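Local coordinates for uncharacterized protein (Pseudomonas aeruginosa PAO1, PDB 4R1D) that binds the type VI secretion lipase effector Tle4 and, as its cognate immunity protein, probably protects the producing cell from it, at residues N189-R194 against M242-G247. Sequence-based numbering, arbitrary orientation.
Sequences NSLLER and MWEVQG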
ATOM      1  N   ASN B 189      17.455  13.989  -3.906  1.00 23.92           N
ATOM      2  CA  ASN B 189      17.997  14.757  -2.795  1.00 31.42           C
ATOM      3  C   ASN B 189      19.064  13.930  -2.082  1.00 18.95           C
ATOM      4  O   ASN B 189      19.217  12.746  -2.368  1.00 20.21           O
ATOM      5  CB  ASN B 189      16.883  15.200  -1.829  1.00 24.10           C
ATOM      6  CG  ASN B 189      16.046  14.038  -1.315  1.00 28.63           C
ATOM      7  OD1 ASN B 189      16.510  12.908  -1.250  1.00 23.32           O
ATOM      8  ND2 ASN B 189      14.801  14.320  -0.950  1.00 31.73           N
ATOM      9  N   SER B 190      19.811  14.551  -1.175  1.00 24.92           N
ATOM     10  CA  SER B 190      20.877  13.832  -0.466  1.00 21.71           C
ATOM     11  C   SER B 190      20.448  13.399   0.937  1.00 20.69           C
ATOM     12  O   SER B 190      19.622  14.038   1.574  1.00 20.56           O
ATOM     13  CB  SER B 190      22.159  14.666  -0.401  1.00 28.48           C
ATOM     14  OG  SER B 190      21.897  15.933   0.168  1.00 34.96           O
ATOM     15  N   LEU B 191      21.043  12.321   1.425  1.00 21.36           N
ATOM     16  CA  LEU B 191      20.605  11.711   2.672  1.00 21.13           C
ATOM     17  C   LEU B 191      20.568  12.643   3.885  1.00 19.36           C
ATOM     18  O   LEU B 191      19.563  12.721   4.569  1.00 17.21           O
ATOM     19  CB  LEU B 191      21.482  10.508   2.992  1.00 18.70           C
ATOM     20  CG  LEU B 191      21.247   9.929   4.382  1.00 18.05           C
ATOM     21  CD1 LEU B 191      19.866   9.313   4.467  1.00 16.06           C
ATOM     22  CD2 LEU B 191      22.319   8.887   4.652  1.00 17.98           C
ATOM     23  N   LEU B 192      21.663  13.330   4.177  1.00 18.24           N
ATOM     24  CA  LEU B 192      21.683  14.137   5.393  1.00 20.04           C
ATOM     25  C   LEU B 192      20.653  15.253   5.339  1.00 20.22           C
ATOM     26  O   LEU B 192      19.915  15.473   6.308  1.00 23.72           O
ATOM     27  CB  LEU B 192      23.072  14.709   5.668  1.00 21.96           C
ATOM     28  CG  LEU B 192      24.202  13.692   5.823  1.00 29.10           C
ATOM     29  CD1 LEU B 192      25.421  14.352   6.457  1.00 21.71           C
ATOM     30  CD2 LEU B 192      23.745  12.494   6.644  1.00 27.47           C
ATOM     31  N   GLU B 193      20.587  15.943   4.202  1.00 20.68           N
ATOM     32  CA  GLU B 193      19.618  17.028   4.045  1.00 22.04           C
ATOM     33  C   GLU B 193      18.193  16.494   4.117  1.00 23.23           C
ATOM     34  O   GLU B 193      17.297  17.174   4.609  1.00 21.94           O
ATOM     35  CB  GLU B 193      19.844  17.788   2.730  1.00 27.33           C
ATOM     36  CG  GLU B 193      19.327  17.079   1.490  1.00 33.94           C
ATOM     37  CD  GLU B 193      19.612  17.854   0.210  1.00 42.51           C
ATOM     38  OE1 GLU B 193      19.121  17.434  -0.859  1.00 37.00           O
ATOM     39  OE2 GLU B 193      20.328  18.879   0.273  1.00 41.11           O
ATOM     40  N   ARG B 194      17.997  15.266   3.637  1.00 16.71           N
ATOM     41  CA  ARG B 194      16.677  14.648   3.560  1.00 19.81           C
ATOM     42  C   ARG B 194      16.084  14.327   4.928  1.00 19.05           C
ATOM     43  O   ARG B 194      14.912  14.640   5.201  1.00 18.82           O
ATOM     44  CB  ARG B 194      16.760  13.357   2.735  1.00 23.40           C
ATOM     45  CG  ARG B 194      15.491  12.530   2.687  1.00 20.93           C
ATOM     46  CD  ARG B 194      15.761  11.174   2.002  1.00 20.21           C
ATOM     47  NE  ARG B 194      16.620  11.338   0.835  1.00 17.34           N
ATOM     48  CZ  ARG B 194      17.621  10.518   0.523  1.00 21.30           C
ATOM     49  NH1 ARG B 194      17.880   9.465   1.284  1.00 15.08           N
ATOM     50  NH2 ARG B 194      18.366  10.754  -0.554  1.00 19.30           N
ATOM     51  N   MET B 242      22.072   4.667   8.606  1.00 12.04           N
ATOM     52  CA  MET B 242      21.744   5.013   7.218  1.00 13.50           C
ATOM     53  C   MET B 242      22.994   5.502   6.479  1.00 12.53           C
ATOM     54  O   MET B 242      23.722   6.327   7.005  1.00 17.31           O
ATOM     55  CB  MET B 242      20.687   6.125   7.223  1.00 15.67           C
ATOM     56  CG  MET B 242      19.422   5.726   7.971  1.00 16.14           C
ATOM     57  SD  MET B 242      18.362   7.120   8.413  1.00 16.63           S
ATOM     58  CE  MET B 242      19.127   7.662   9.941  1.00 16.21           C
ATOM     59  N   TRP B 243      23.234   4.991   5.271  1.00 14.15           N
ATOM     60  CA  TRP B 243      24.423   5.341   4.491  1.00 13.67           C
ATOM     61  C   TRP B 243      24.004   5.442   3.032  1.00 13.18           C
ATOM     62  O   TRP B 243      23.266   4.596   2.547  1.00 14.77           O
ATOM     63  CB  TRP B 243      25.469   4.235   4.656  1.00 13.89           C
ATOM     64  CG  TRP B 243      26.803   4.444   3.955  1.00 17.58           C
ATOM     65  CD1 TRP B 243      27.915   5.047   4.479  1.00 18.18           C
ATOM     66  CD2 TRP B 243      27.178   3.986   2.642  1.00 16.80           C
ATOM     67  NE1 TRP B 243      28.947   5.007   3.567  1.00 19.58           N
ATOM     68  CE2 TRP B 243      28.521   4.371   2.431  1.00 17.16           C
ATOM     69  CE3 TRP B 243      26.505   3.301   1.619  1.00 15.23           C
ATOM     70  CZ2 TRP B 243      29.210   4.089   1.245  1.00 16.89           C
ATOM     71  CZ3 TRP B 243      27.189   3.025   0.430  1.00 15.04           C
ATOM     72  CH2 TRP B 243      28.534   3.416   0.257  1.00 16.68           C
ATOM     73  N   GLU B 244      24.469   6.478   2.339  1.00 15.14           N
ATOM     74  CA  GLU B 244      24.074   6.666   0.967  1.00 17.36           C
ATOM     75  C   GLU B 244      25.135   7.369   0.141  1.00 17.21           C
ATOM     76  O   GLU B 244      25.857   8.248   0.629  1.00 18.11           O
ATOM     77  CB  GLU B 244      22.766   7.469   0.905  1.00 16.06           C
ATOM     78  CG  GLU B 244      22.185   7.585  -0.500  1.00 16.77           C
ATOM     79  CD  GLU B 244      20.766   8.127  -0.491  1.00 21.27           C
ATOM     80  OE1 GLU B 244      20.063   7.935   0.521  1.00 17.46           O
ATOM     81  OE2 GLU B 244      20.355   8.742  -1.502  1.00 22.60           O
ATOM     82  N   VAL B 245      25.234   6.919  -1.103  1.00 17.21           N
ATOM     83  CA  VAL B 245      25.944   7.616  -2.154  1.00 18.82           C
ATOM     84  C   VAL B 245      24.863   8.090  -3.114  1.00 17.30           C
ATOM     85  O   VAL B 245      24.112   7.281  -3.662  1.00 17.07           O
ATOM     86  CB  VAL B 245      26.890   6.665  -2.901  1.00 20.06           C
ATOM     87  CG1 VAL B 245      27.417   7.330  -4.182  1.00 23.08           C
ATOM     88  CG2 VAL B 245      28.023   6.213  -1.979  1.00 18.62           C
ATOM     89  N   GLN B 246      24.767   9.400  -3.312  1.00 20.04           N
ATOM     90  CA  GLN B 246      23.664   9.964  -4.100  1.00 25.95           C
ATOM     91  C   GLN B 246      23.519   9.347  -5.494  1.00 22.38           C
ATOM     92  O   GLN B 246      22.400   9.050  -5.940  1.00 21.65           O
ATOM     93  CB  GLN B 246      23.765  11.496  -4.186  1.00 27.21           C
ATOM     94  CG  GLN B 246      22.561  12.155  -4.866  1.00 22.61           C
ATOM     95  CD  GLN B 246      22.429  13.631  -4.522  1.00 27.14           C
ATOM     96  OE1 GLN B 246      23.301  14.207  -3.867  1.00 30.49           O
ATOM     97  NE2 GLN B 246      21.335  14.249  -4.960  1.00 23.76           N
ATOM     98  N   GLY B 247      24.642   9.137  -6.173  1.00 19.90           N
ATOM     99  CA  GLY B 247      24.626   8.569  -7.510  1.00 21.76           C
ATOM    100  C   GLY B 247      24.822   9.602  -8.606  1.00 23.22           C
ATOM    101  O   GLY B 247      24.648  10.800  -8.380  1.00 21.76           O
TER
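R194, in the first turn of helix 191-205, meets E244 on strand 236-245 through a two-pronged, end-on salt bridge. NH1 of R194 donates to OE1 of E244 at 2.8 Å, and NH2 of R194 to OE2 of E244 at 3.0 Å. Both bonds are nearly straight and arrive on the syn side of the carboxylate, whose plane lies 26° from that of the guanidinium. E244 reaches across with CG anti to its backbone N (chi1 -173°).

The same arginine turns its other edge to N189, one residue ahead of the N-cap S190. OD1 of N189 receives NE of R194 (2.6 Å). NH2 reaches both OD1 and the carbonyl O of N189 through strongly bent bonds, consistent with the two sharing its other hydrogen. R194 NH1 also bonds to the W96 carbonyl O of the partner chain, and N256 donates to OE2 of E244.

Apolar contacts back the ion pair. CB of L191 sits 3.9 Å from CB of E244, and CD2 of L191 reaches CB of M242 at 4.1 Å. Just past the strand, OE1 of Q246 lies against CB of S190, its NE2 being bonded to the E187 carbonyl.

With all three nitrogens engaged, the guanidinium is fixed in rotation, its charge probably largely balanced by E244; within the C-terminal domain of the Tle4 immunity family, one network thus joins helix start, strand end and bound partner chain.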